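Local structure of glutathione S-transferase 1 (Ascaris suum, 4Q5F) at residues B[104-109]-B[142-147]; B[174-179]-B[184-189]; B[150-153]-B[159-162]; B[78-83]-B[165-170]. The protein conjugates reduced glutathione to a wide range of hydrophobic electrophiles, both foreign and endogenous, and can also act as a glutathione peroxidase. All coordinates share one frame; numbering follows the deposited sequence.

Contact 1 (B[104-109]-B[142-147]). With GSH (glutathione), chain C.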
loop_
_atom_site.group_PDB
_atom_site.type_symbol
_atom_site.label_atom_id
_atom_site.label_comp_id
_atom_site.label_asym_id
_atom_site.label_seq_id
_atom_site.Cartn_x
_atom_site.Cartn_y
_atom_site.Cartn_z
ATOM N N PHE B 104 -5.794 3.671 5.632
ATOM C CA PHE B 104 -4.600 4.280 5.059
ATOM C C PHE B 104 -4.409 3.858 3.605
ATOM O O PHE B 104 -3.932 4.645 2.788
ATOM C CB PHE B 104 -3.346 3.946 5.868
ATOM C CG PHE B 104 -2.120 4.661 5.381
ATOM C CD1 PHE B 104 -1.938 6.007 5.653
ATOM C CD2 PHE B 104 -1.158 3.998 4.637
ATOM C CE1 PHE B 104 -0.816 6.676 5.201
ATOM C CE2 PHE B 104 -0.033 4.663 4.183
ATOM C CZ PHE B 104 0.138 6.002 4.465
ATOM N N ASP B 105 -4.780 2.622 3.285
ATOM C CA ASP B 105 -4.722 2.146 1.907
ATOM C C ASP B 105 -5.687 2.934 1.024
ATOM O O ASP B 105 -5.401 3.193 -0.145
ATOM C CB ASP B 105 -5.053 0.653 1.827
ATOM C CG ASP B 105 -3.859 -0.235 2.137
ATOM O OD1 ASP B 105 -2.741 0.289 2.326
ATOM O OD2 ASP B 105 -4.041 -1.470 2.180
ATOM N N GLN B 106 -6.836 3.304 1.578
ATOM C CA GLN B 106 -7.801 4.105 0.835
ATOM C C GLN B 106 -7.246 5.511 0.638
ATOM O O GLN B 106 -7.410 6.114 -0.424
ATOM C CB GLN B 106 -9.147 4.167 1.561
ATOM C CG GLN B 106 -10.226 4.923 0.792
ATOM C CD GLN B 106 -10.531 4.297 -0.557
ATOM O OE1 GLN B 106 -10.375 3.091 -0.743
ATOM N NE2 GLN B 106 -10.965 5.117 -1.508
ATOM N N PHE B 107 -6.595 6.029 1.673
ATOM C CA PHE B 107 -5.906 7.309 1.576
ATOM C C PHE B 107 -4.810 7.227 0.519
ATOM O O PHE B 107 -4.572 8.183 -0.219
ATOM C CB PHE B 107 -5.312 7.699 2.929
ATOM C CG PHE B 107 -4.208 8.711 2.835
ATOM C CD1 PHE B 107 -4.492 10.054 2.653
ATOM C CD2 PHE B 107 -2.882 8.320 2.930
ATOM C CE1 PHE B 107 -3.476 10.986 2.565
ATOM C CE2 PHE B 107 -1.862 9.247 2.843
ATOM C CZ PHE B 107 -2.159 10.582 2.661
ATOM N N LYS B 108 -4.149 6.076 0.451
ATOM C CA LYS B 108 -3.117 5.844 -0.552
ATOM C C LYS B 108 -3.695 5.870 -1.967
ATOM O O LYS B 108 -3.075 6.417 -2.878
ATOM C CB LYS B 108 -2.407 4.513 -0.292
ATOM C CG LYS B 108 -1.117 4.638 0.516
ATOM C CD LYS B 108 -0.594 3.272 0.946
ATOM C CE LYS B 108 0.741 2.940 0.298
ATOM N NZ LYS B 108 1.164 1.543 0.610
ATOM N N ASP B 109 -4.876 5.281 -2.149
ATOM C CA ASP B 109 -5.549 5.309 -3.446
ATOM C C ASP B 109 -5.850 6.748 -3.850
ATOM O O ASP B 109 -5.656 7.137 -5.000
ATOM C CB ASP B 109 -6.859 4.516 -3.409
ATOM C CG ASP B 109 -6.641 3.014 -3.413
ATOM O OD1 ASP B 109 -5.514 2.567 -3.714
ATOM O OD2 ASP B 109 -7.610 2.279 -3.126
ATOM N N ASP B 142 -13.579 14.906 -4.691
ATOM C CA ASP B 142 -15.008 14.684 -4.509
ATOM C C ASP B 142 -15.351 13.212 -4.296
ATOM O O ASP B 142 -16.325 12.897 -3.613
ATOM C CB ASP B 142 -15.787 15.239 -5.703
ATOM C CG ASP B 142 -15.753 16.758 -5.767
ATOM O OD1 ASP B 142 -14.925 17.368 -5.057
ATOM O OD2 ASP B 142 -16.546 17.342 -6.534
ATOM N N LYS B 143 -14.560 12.313 -4.872
ATOM C CA LYS B 143 -14.799 10.882 -4.689
ATOM C C LYS B 143 -14.301 10.390 -3.332
ATOM O O LYS B 143 -14.996 9.647 -2.641
ATOM C CB LYS B 143 -14.126 10.060 -5.791
ATOM C CG LYS B 143 -14.544 8.589 -5.773
ATOM C CD LYS B 143 -13.641 7.699 -6.614
ATOM C CE LYS B 143 -14.345 6.386 -6.942
ATOM N NZ LYS B 143 -13.403 5.308 -7.352
ATOM N N HIS B 144 -13.097 10.808 -2.956
ATOM C CA HIS B 144 -12.387 10.183 -1.842
ATOM C C HIS B 144 -12.685 10.774 -0.465
ATOM O O HIS B 144 -12.784 10.037 0.516
ATOM C CB HIS B 144 -10.883 10.207 -2.105
ATOM C CG HIS B 144 -10.440 9.209 -3.128
ATOM N ND1 HIS B 144 -10.221 7.883 -2.821
ATOM C CD2 HIS B 144 -10.190 9.337 -4.452
ATOM C CE1 HIS B 144 -9.845 7.240 -3.914
ATOM N NE2 HIS B 144 -9.820 8.096 -4.914
ATOM N N LEU B 145 -12.818 12.094 -0.386
ATOM C CA LEU B 145 -13.072 12.747 0.897
ATOM C C LEU B 145 -14.342 12.233 1.584
ATOM O O LEU B 145 -14.321 11.963 2.784
ATOM C CB LEU B 145 -13.128 14.269 0.736
ATOM C CG LEU B 145 -11.818 14.970 0.362
ATOM C CD1 LEU B 145 -12.015 16.477 0.368
ATOM C CD2 LEU B 145 -10.672 14.586 1.292
ATOM N N PRO B 146 -15.452 12.105 0.837
ATOM C CA PRO B 146 -16.639 11.527 1.479
ATOM C C PRO B 146 -16.395 10.123 2.040
ATOM O O PRO B 146 -16.982 9.762 3.060
ATOM C CB PRO B 146 -17.678 11.473 0.349
ATOM C CG PRO B 146 -17.018 12.027 -0.869
ATOM C CD PRO B 146 -15.770 12.719 -0.461
ATOM N N LEU B 147 -15.538 9.347 1.385
ATOM C CA LEU B 147 -15.238 7.993 1.841
ATOM C C LEU B 147 -14.400 8.008 3.121
ATOM O O LEU B 147 -14.604 7.182 4.010
ATOM C CB LEU B 147 -14.524 7.199 0.743
ATOM C CG LEU B 147 -15.318 7.037 -0.558
ATOM C CD1 LEU B 147 -14.457 6.429 -1.652
ATOM C CD2 LEU B 147 -16.566 6.193 -0.333
HETATM N N1 GSH C . -7.371 -0.246 -3.355
HETATM C CA1 GSH C . -8.395 -1.220 -3.477
HETATM C C1 GSH C . -7.889 -2.545 -2.957
HETATM O O11 GSH C . -8.688 -3.368 -2.443
HETATM O O12 GSH C . -6.668 -2.828 -3.039
HETATM C CB1 GSH C . -8.790 -1.342 -4.939
HETATM C CG1 GSH C . -10.061 -2.191 -5.064
HETATM C CD1 GSH C . -10.633 -2.095 -6.485
HETATM O OE1 GSH C . -10.126 -1.350 -7.295
HETATM N N2 GSH C . -11.777 -2.895 -6.837
HETATM C CA2 GSH C . -12.362 -2.839 -8.142
HETATM C C2 GSH C . -13.848 -2.565 -7.973
HETATM O O2 GSH C . -14.373 -2.753 -6.885
HETATM C CB2 GSH C . -12.181 -4.151 -8.856
HETATM S SG2 GSH C . -10.465 -4.559 -8.948
HETATM N N3 GSH C . -14.643 -2.095 -9.087
HETATM C CA3 GSH C . -16.050 -1.834 -8.911
HETATM C C3 GSH C . -16.255 -0.410 -8.389
HETATM O O31 GSH C . -15.282 0.244 -7.930
HETATM O O32 GSH C . -17.401 0.106 -8.420
#
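Asp109 and Gln106, on helix 94-114, meet His144 and Leu147, on helix 129-155, in the all-helical C-terminal domain of the GST fold. The two segments run antiparallel, at 166°, with their axes 10.2 Å apart at closest approach. Asp109 starts in this packing and ends in a ligand site: its CB is 4.1 Å from His144 CE1. At chi1 -75° CG lies anti to the carbonyl carbon, and the carboxylate swings off the histidine towards a bound glutathione. CG is 3.3 Å from GSH N1, and OD1 stays at a similar distance. OD2, at the tip, accepts a hydrogen bond of 2.5 Å from GSH N1, the amine of the gamma-glutamyl end. This glutathione sits in the pocket of the second subunit, where Lys55, Gln75 and Ser76 of that subunit hold it too; Asp109 therefore serves its neighbour's site across the dimer interface. Gln106 makes the other bridge to helix 129-155: its chain bends at chi2 and brings the amide to the edge of the His144 ring, the two planes 29° apart. There Gln106 NE2 lies 3.2 Å from His144 ND1 and 3.7 Å from Leu147 CD1.

Contact 2 (B[174-179]-B[184-189])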
loop_
_atom_site.group_PDB
_atom_site.type_symbol
_atom_site.label_atom_id
_atom_site.label_comp_id
_atom_site.label_asym_id
_atom_site.label_seq_id
_atom_site.Cartn_x
_atom_site.Cartn_y
_atom_site.Cartn_z
ATOM N N ASP B 174 -1.517 15.045 8.186
ATOM C CA ASP B 174 -0.400 15.889 7.777
ATOM C C ASP B 174 -0.425 16.100 6.271
ATOM O O ASP B 174 -0.240 17.217 5.787
ATOM C CB ASP B 174 0.936 15.270 8.188
ATOM C CG ASP B 174 2.118 16.157 7.843
ATOM O OD1 ASP B 174 2.319 17.177 8.537
ATOM O OD2 ASP B 174 2.847 15.832 6.883
ATOM N N SER B 175 -0.660 15.018 5.533
ATOM C CA SER B 175 -0.685 15.071 4.077
ATOM C C SER B 175 -1.858 15.916 3.588
ATOM O O SER B 175 -1.694 16.768 2.715
ATOM C CB SER B 175 -0.775 13.662 3.491
ATOM O OG SER B 175 0.194 12.809 4.072
ATOM N N LEU B 176 -3.039 15.670 4.150
ATOM C CA LEU B 176 -4.228 16.443 3.804
ATOM C C LEU B 176 -4.004 17.923 4.088
ATOM O O LEU B 176 -4.371 18.780 3.284
ATOM C CB LEU B 176 -5.441 15.949 4.596
ATOM C CG LEU B 176 -5.987 14.560 4.259
ATOM C CD1 LEU B 176 -7.182 14.240 5.147
ATOM C CD2 LEU B 176 -6.370 14.457 2.793
ATOM N N ALA B 177 -3.398 18.213 5.236
ATOM C CA ALA B 177 -3.105 19.586 5.628
ATOM C C ALA B 177 -2.220 20.267 4.592
ATOM O O ALA B 177 -2.441 21.424 4.237
ATOM C CB ALA B 177 -2.432 19.607 6.990
ATOM N N SER B 178 -1.220 19.541 4.106
ATOM C CA SER B 178 -0.293 20.076 3.115
ATOM C C SER B 178 -0.985 20.297 1.772
ATOM O O SER B 178 -0.770 21.314 1.117
ATOM C CB SER B 178 0.900 19.135 2.936
ATOM O OG SER B 178 1.624 19.000 4.145
ATOM N N TRP B 179 -1.814 19.340 1.369
ATOM C CA TRP B 179 -2.540 19.443 0.108
ATOM C C TRP B 179 -3.526 20.604 0.124
ATOM O O TRP B 179 -3.885 21.137 -0.925
ATOM C CB TRP B 179 -3.274 18.138 -0.200
ATOM C CG TRP B 179 -2.420 17.157 -0.921
ATOM C CD1 TRP B 179 -1.826 16.045 -0.401
ATOM C CD2 TRP B 179 -2.043 17.205 -2.301
ATOM N NE1 TRP B 179 -1.107 15.395 -1.374
ATOM C CE2 TRP B 179 -1.226 16.087 -2.550
ATOM C CE3 TRP B 179 -2.322 18.085 -3.350
ATOM C CZ2 TRP B 179 -0.682 15.825 -3.806
ATOM C CZ3 TRP B 179 -1.783 17.824 -4.596
ATOM C CH2 TRP B 179 -0.972 16.704 -4.814
ATOM N N PRO B 184 -6.991 25.276 -3.296
ATOM C CA PRO B 184 -7.893 26.077 -2.461
ATOM C C PRO B 184 -9.239 25.389 -2.263
ATOM O O PRO B 184 -9.780 24.813 -3.207
ATOM C CB PRO B 184 -8.069 27.373 -3.264
ATOM C CG PRO B 184 -6.949 27.388 -4.251
ATOM C CD PRO B 184 -6.673 25.956 -4.564
ATOM N N ASP B 185 -9.756 25.444 -1.039
ATOM C CA ASP B 185 -11.053 24.861 -0.712
ATOM C C ASP B 185 -11.040 23.341 -0.895
ATOM O O ASP B 185 -12.072 22.724 -1.162
ATOM C CB ASP B 185 -12.157 25.509 -1.554
ATOM C CG ASP B 185 -12.138 27.024 -1.469
ATOM O OD1 ASP B 185 -12.607 27.572 -0.447
ATOM O OD2 ASP B 185 -11.658 27.666 -2.426
ATOM N N PHE B 186 -9.854 22.758 -0.746
ATOM C CA PHE B 186 -9.649 21.315 -0.807
ATOM C C PHE B 186 -10.519 20.565 0.201
ATOM O O PHE B 186 -11.008 19.473 -0.078
ATOM C CB PHE B 186 -8.171 21.024 -0.540
ATOM C CG PHE B 186 -7.822 19.566 -0.503
ATOM C CD1 PHE B 186 -7.789 18.818 -1.667
ATOM C CD2 PHE B 186 -7.493 18.952 0.694
ATOM C CE1 PHE B 186 -7.454 17.478 -1.634
ATOM C CE2 PHE B 186 -7.155 17.612 0.733
ATOM C CZ PHE B 186 -7.134 16.874 -0.432
ATOM N N LEU B 187 -10.702 21.157 1.377
ATOM C CA LEU B 187 -11.496 20.543 2.435
ATOM C C LEU B 187 -12.856 21.209 2.593
ATOM O O LEU B 187 -13.681 20.765 3.394
ATOM C CB LEU B 187 -10.743 20.603 3.762
ATOM C CG LEU B 187 -9.445 19.797 3.821
ATOM C CD1 LEU B 187 -8.794 19.973 5.180
ATOM C CD2 LEU B 187 -9.693 18.320 3.533
ATOM N N SER B 188 -13.083 22.281 1.842
ATOM C CA SER B 188 -14.362 22.976 1.878
ATOM C C SER B 188 -15.502 22.012 1.573
ATOM O O SER B 188 -15.521 21.380 0.517
ATOM C CB SER B 188 -14.365 24.125 0.875
ATOM O OG SER B 188 -13.465 25.147 1.268
ATOM N N GLY B 189 -16.441 21.900 2.509
ATOM C CA GLY B 189 -17.566 20.990 2.380
ATOM C C GLY B 189 -17.461 19.784 3.300
ATOM O O GLY B 189 -18.408 19.007 3.431
#
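The ring of Phe186 receives Trp179 over one face and Leu176 at its edge. Trp179 CB stands 4.2 Å from the centroid of the Phe186 ring and 19° off its normal, a CH-pi contact shifted towards the rim carbons CE2 and CZ. In the ring plane, Leu176 CD2 comes up to Phe186 CE2 at 3.8 Å, the two side chains crossing at about a right angle. Phe186 gets there with CG anti to its backbone N (chi1 177°), which sends the ring from the loop at the helix. Trp179 CB meets the ring; its indole leads away from the loop. Both partners sit on a regular helical turn; in it Asp174 O accepts from Ser178 N and, at 3.1 Å, Ser178 OG, on opposite faces of its plane, and Ser178 OG also bonds Arg24. The loop has its own tie, Ser188 OG to Asp185 OD1, which uses the anti lone pair. This folds the chain leaving helix 167-182 back against that helix's flank. Phe186 also touches Phe110, and Trp179 touches Met111 and Leu114, all of helix 94-114, while Leu176 and Leu187 meet Ile197 of helix 191-201.

Contact 3 (B[150-153]-B[159-162])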
loop_
_atom_site.group_PDB
_atom_site.type_symbol
_atom_site.label_atom_id
_atom_site.label_comp_id
_atom_site.label_asym_id
_atom_site.label_seq_id
_atom_site.Cartn_x
_atom_site.Cartn_y
_atom_site.Cartn_z
ATOM N N LYS B 150 -16.837 9.298 5.804
ATOM C CA LYS B 150 -17.772 8.230 6.146
ATOM C C LYS B 150 -17.144 7.294 7.169
ATOM O O LYS B 150 -17.744 6.976 8.195
ATOM C CB LYS B 150 -18.152 7.443 4.890
ATOM C CG LYS B 150 -18.769 6.072 5.161
ATOM C CD LYS B 150 -19.234 5.402 3.877
ATOM C CE LYS B 150 -19.679 3.970 4.132
ATOM N NZ LYS B 150 -20.396 3.387 2.964
ATOM N N PHE B 151 -15.929 6.851 6.864
ATOM C CA PHE B 151 -15.182 5.945 7.725
ATOM C C PHE B 151 -14.959 6.574 9.094
ATOM O O PHE B 151 -15.082 5.913 10.125
ATOM C CB PHE B 151 -13.833 5.631 7.080
ATOM C CG PHE B 151 -13.135 4.440 7.671
ATOM C CD1 PHE B 151 -12.328 4.574 8.787
ATOM C CD2 PHE B 151 -13.276 3.189 7.099
ATOM C CE1 PHE B 151 -11.681 3.478 9.325
ATOM C CE2 PHE B 151 -12.630 2.091 7.631
ATOM C CZ PHE B 151 -11.832 2.236 8.745
ATOM N N LEU B 152 -14.629 7.860 9.089
ATOM C CA LEU B 152 -14.384 8.603 10.316
ATOM C C LEU B 152 -15.631 8.649 11.191
ATOM O O LEU B 152 -15.540 8.760 12.415
ATOM C CB LEU B 152 -13.934 10.025 9.977
ATOM C CG LEU B 152 -13.717 10.982 11.150
ATOM C CD1 LEU B 152 -12.694 10.430 12.132
ATOM C CD2 LEU B 152 -13.283 12.344 10.633
ATOM N N ALA B 153 -16.797 8.562 10.555
ATOM C CA ALA B 153 -18.067 8.644 11.268
ATOM C C ALA B 153 -18.457 7.309 11.897
ATOM O O ALA B 153 -19.295 7.275 12.798
ATOM C CB ALA B 153 -19.165 9.131 10.336
ATOM N N TYR B 159 -10.917 9.815 15.916
ATOM C CA TYR B 159 -9.963 9.158 15.021
ATOM C C TYR B 159 -10.631 8.122 14.124
ATOM O O TYR B 159 -11.766 7.717 14.369
ATOM C CB TYR B 159 -8.845 8.509 15.840
ATOM C CG TYR B 159 -8.201 9.480 16.805
ATOM C CD1 TYR B 159 -7.483 10.572 16.339
ATOM C CD2 TYR B 159 -8.323 9.317 18.179
ATOM C CE1 TYR B 159 -6.901 11.470 17.211
ATOM C CE2 TYR B 159 -7.741 10.213 19.060
ATOM C CZ TYR B 159 -7.032 11.288 18.567
ATOM O OH TYR B 159 -6.450 12.188 19.430
ATOM N N MET B 160 -9.917 7.709 13.080
ATOM C CA MET B 160 -10.439 6.748 12.116
ATOM C C MET B 160 -10.774 5.441 12.809
ATOM O O MET B 160 -11.839 4.867 12.582
ATOM C CB MET B 160 -9.421 6.502 10.998
ATOM C CG MET B 160 -9.261 7.671 10.040
ATOM S SD MET B 160 -10.797 8.058 9.179
ATOM C CE MET B 160 -10.322 9.530 8.281
ATOM N N VAL B 161 -9.857 4.976 13.652
ATOM C CA VAL B 161 -10.045 3.738 14.391
ATOM C C VAL B 161 -9.721 3.969 15.865
ATOM O O VAL B 161 -8.724 4.613 16.194
ATOM C CB VAL B 161 -9.127 2.610 13.863
ATOM C CG1 VAL B 161 -9.555 1.261 14.453
ATOM C CG2 VAL B 161 -9.100 2.580 12.321
ATOM N N GLY B 162 -10.570 3.449 16.748
ATOM C CA GLY B 162 -10.314 3.489 18.177
ATOM C C GLY B 162 -10.452 4.864 18.799
ATOM O O GLY B 162 -10.700 5.854 18.110
#
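The thioether of Met160 is folded back into the angle between Phe151 and Leu152, its sulfur coming obliquely to the aromatic ring. Met160 SD lies 5.1 Å from the centroid of the Phe151 ring, 72° off the normal, and it touches the rim at CD1. SD is also 3.8 Å from Leu152 CB, with the methyl CE following along the same leucine. Two torsions put it there: CG is anti to the carbonyl carbon (chi1 -72°), then chi2 turns by -61° to bend the chain back towards Phe151 and Leu152. The Phe151 ring has more to do. Its CE1 comes within 3.5 Å of Met160 O, approached obliquely, and Val161 CG2 sits near the ring plane, 4.1 Å from that same CE1. The CD1 branch of Leu152 lies 3.6 Å from Tyr159 O. No hydrogen bond joins the two segments directly, although the backbones come close: Leu152 CA and Met160 CA are 4.7 Å apart. The polar tie is indirect, through Ser155, whose hydroxyl is hydrogen-bonded to both Leu152 O and Tyr159 O. Ile103 of helix 94-114 and Tyr196 of helix 191-201 close in on Met160, and a weak bond links Met160 N to Asp169 OD1. This is a buried Met-aromatic contact between the end part of helix 129-155 and the loop that leads to helix 167-182, in the helical domain of the GST fold.

Contact 4 (B[78-83]-B[165-170])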
loop_
_atom_site.group_PDB
_atom_site.type_symbol
_atom_site.label_atom_id
_atom_site.label_comp_id
_atom_site.label_asym_id
_atom_site.label_seq_id
_atom_site.Cartn_x
_atom_site.Cartn_y
_atom_site.Cartn_z
ATOM N N ALA B 78 5.385 0.548 5.024
ATOM C CA ALA B 78 5.947 -0.506 5.859
ATOM C C ALA B 78 6.659 0.120 7.052
ATOM O O ALA B 78 6.643 -0.428 8.153
ATOM C CB ALA B 78 6.908 -1.367 5.055
ATOM N N ILE B 79 7.281 1.274 6.825
ATOM C CA ILE B 79 7.971 1.996 7.889
ATOM C C ILE B 79 6.971 2.549 8.901
ATOM O O ILE B 79 7.176 2.428 10.109
ATOM C CB ILE B 79 8.845 3.143 7.321
ATOM C CG1 ILE B 79 9.987 2.562 6.486
ATOM C CG2 ILE B 79 9.411 4.009 8.446
ATOM C CD1 ILE B 79 10.742 3.588 5.665
ATOM N N TYR B 80 5.895 3.158 8.408
ATOM C CA TYR B 80 4.852 3.692 9.278
ATOM C C TYR B 80 4.314 2.598 10.194
ATOM O O TYR B 80 4.211 2.780 11.406
ATOM C CB TYR B 80 3.683 4.249 8.463
ATOM C CG TYR B 80 4.029 5.318 7.449
ATOM C CD1 TYR B 80 5.161 6.108 7.587
ATOM C CD2 TYR B 80 3.202 5.545 6.354
ATOM C CE1 TYR B 80 5.466 7.089 6.658
ATOM C CE2 TYR B 80 3.499 6.518 5.422
ATOM C CZ TYR B 80 4.629 7.287 5.580
ATOM O OH TYR B 80 4.922 8.256 4.651
ATOM N N ARG B 81 3.969 1.463 9.594
ATOM C CA ARG B 81 3.342 0.365 10.315
ATOM C C ARG B 81 4.295 -0.237 11.340
ATOM O O ARG B 81 3.894 -0.568 12.458
ATOM C CB ARG B 81 2.883 -0.715 9.332
ATOM C CG ARG B 81 2.090 -1.843 9.982
ATOM C CD ARG B 81 1.490 -2.790 8.950
ATOM N NE ARG B 81 0.730 -2.075 7.922
ATOM C CZ ARG B 81 1.174 -1.793 6.698
ATOM N NH1 ARG B 81 2.386 -2.170 6.303
ATOM N NH2 ARG B 81 0.394 -1.133 5.854
ATOM N N TYR B 82 5.557 -0.382 10.953
ATOM C CA TYR B 82 6.559 -0.946 11.846
ATOM C C TYR B 82 6.724 -0.064 13.078
ATOM O O TYR B 82 6.705 -0.550 14.208
ATOM C CB TYR B 82 7.901 -1.101 11.131
ATOM C CG TYR B 82 9.001 -1.595 12.039
ATOM C CD1 TYR B 82 9.111 -2.942 12.359
ATOM C CD2 TYR B 82 9.924 -0.715 12.585
ATOM C CE1 TYR B 82 10.113 -3.398 13.196
ATOM C CE2 TYR B 82 10.930 -1.161 13.423
ATOM C CZ TYR B 82 11.019 -2.503 13.724
ATOM O OH TYR B 82 12.016 -2.955 14.556
ATOM N N LEU B 83 6.881 1.235 12.853
ATOM C CA LEU B 83 6.986 2.194 13.945
ATOM C C LEU B 83 5.712 2.214 14.778
ATOM O O LEU B 83 5.762 2.253 16.006
ATOM C CB LEU B 83 7.260 3.595 13.393
ATOM C CG LEU B 83 8.726 3.970 13.164
ATOM C CD1 LEU B 83 9.516 2.818 12.583
ATOM C CD2 LEU B 83 8.823 5.184 12.251
ATOM N N VAL B 165 -5.145 8.069 19.100
ATOM C CA VAL B 165 -4.471 8.304 17.829
ATOM C C VAL B 165 -3.688 7.077 17.352
ATOM O O VAL B 165 -3.140 6.328 18.161
ATOM C CB VAL B 165 -3.520 9.529 17.931
ATOM C CG1 VAL B 165 -2.224 9.169 18.664
ATOM C CG2 VAL B 165 -3.222 10.100 16.556
ATOM N N THR B 166 -3.652 6.881 16.036
ATOM C CA THR B 166 -2.847 5.828 15.420
ATOM C C THR B 166 -1.923 6.440 14.368
ATOM O O THR B 166 -2.026 7.626 14.059
ATOM C CB THR B 166 -3.723 4.747 14.755
ATOM O OG1 THR B 166 -4.464 5.322 13.670
ATOM C CG2 THR B 166 -4.687 4.136 15.765
ATOM N N TRP B 167 -1.024 5.631 13.816
ATOM C CA TRP B 167 -0.052 6.137 12.851
ATOM C C TRP B 167 -0.725 6.591 11.560
ATOM O O TRP B 167 -0.240 7.502 10.891
ATOM C CB TRP B 167 1.021 5.086 12.548
ATOM C CG TRP B 167 0.503 3.822 11.922
ATOM C CD1 TRP B 167 0.174 2.664 12.565
ATOM C CD2 TRP B 167 0.271 3.581 10.527
ATOM N NE1 TRP B 167 -0.250 1.721 11.660
ATOM C CE2 TRP B 167 -0.199 2.261 10.402
ATOM C CE3 TRP B 167 0.415 4.359 9.374
ATOM C CZ2 TRP B 167 -0.530 1.698 9.170
ATOM C CZ3 TRP B 167 0.087 3.798 8.153
ATOM C CH2 TRP B 167 -0.379 2.481 8.060
ATOM N N ALA B 168 -1.843 5.962 11.214
ATOM C CA ALA B 168 -2.592 6.352 10.026
ATOM C C ALA B 168 -3.140 7.762 10.195
ATOM O O ALA B 168 -3.149 8.550 9.250
ATOM C CB ALA B 168 -3.722 5.370 9.760
ATOM N N ASP B 169 -3.591 8.076 11.406
ATOM C CA ASP B 169 -4.106 9.407 11.704
ATOM C C ASP B 169 -3.031 10.468 11.495
ATOM O O ASP B 169 -3.284 11.513 10.896
ATOM C CB ASP B 169 -4.617 9.473 13.145
ATOM C CG ASP B 169 -5.797 8.551 13.391
ATOM O OD1 ASP B 169 -6.758 8.583 12.593
ATOM O OD2 ASP B 169 -5.762 7.792 14.384
ATOM N N LEU B 170 -1.830 10.190 11.993
ATOM C CA LEU B 170 -0.729 11.143 11.925
ATOM C C LEU B 170 -0.324 11.458 10.486
ATOM O O LEU B 170 -0.120 12.618 10.127
ATOM C CB LEU B 170 0.481 10.604 12.693
ATOM C CG LEU B 170 0.261 10.309 14.180
ATOM C CD1 LEU B 170 1.494 9.654 14.781
ATOM C CD2 LEU B 170 -0.095 11.577 14.940
#
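Trp167 lays one face of its indole against the backbone of helix 76-86 at Tyr80 and Arg81. Arg81 CA sits over the five-membered ring, 4.2 Å from its centroid and 20° off the normal, as a CH-pi contact. The benzene half is tighter: Tyr80 CB is 3.4 Å from Trp167 CE3, and the Tyr80 ring leads away past CZ3. Arg81 crosses the indole obliquely, bending at chi3, with NE 4.2 Å from Trp167 CZ2 and the guanidinium plane nearly perpendicular (88°). Further out, chi1 62° puts Trp167 CG between the backbone N and the carbonyl carbon, turning the indole face to helix 76-86, and Ala168 CB lies against the opposite face. Thr166 is the N-cap of helix 167-182, and its N donates to Asp169 OD2 at 2.8 Å, one half of the capping box known in GSTs. Arg81 makes salt bridges to Asp101 and to Asp101 of the second subunit, while Tyr80 OH bonds to Leu26 O. The contact joins the thioredoxin-like and helical domains: Trp167 also meets Ile33 of helix 27-37 and Val100 of helix 94-114, while Ile79 and Leu83 pack on Leu66 of strand 65-68.

Helix 94-114 carries one side of contact 1 and touches the other three. Contact 1 lies within the loop that contact 4 closes, their centres about 17 Å apart, and Phe104 bridges them: its CZ is 3.5 Å from Tyr80 CE2. Contact 1 also meets contact 2, Phe107 CZ packing 3.5 Å from Ser175 CB. Contact 3, further along helix 129-155, touches contact 4 through Tyr159 CB and Asp169 OD2 at 3.5 Å. Contacts 2 and 4 share helix 167-182 but lie on opposite sides of the chain's centre. Asp109 of contact 1 hydrogen-bonds a glutathione, that of the second subunit's pocket; the side chains of Tyr80 and Trp179 are about 6 and 9 Å from a bound one.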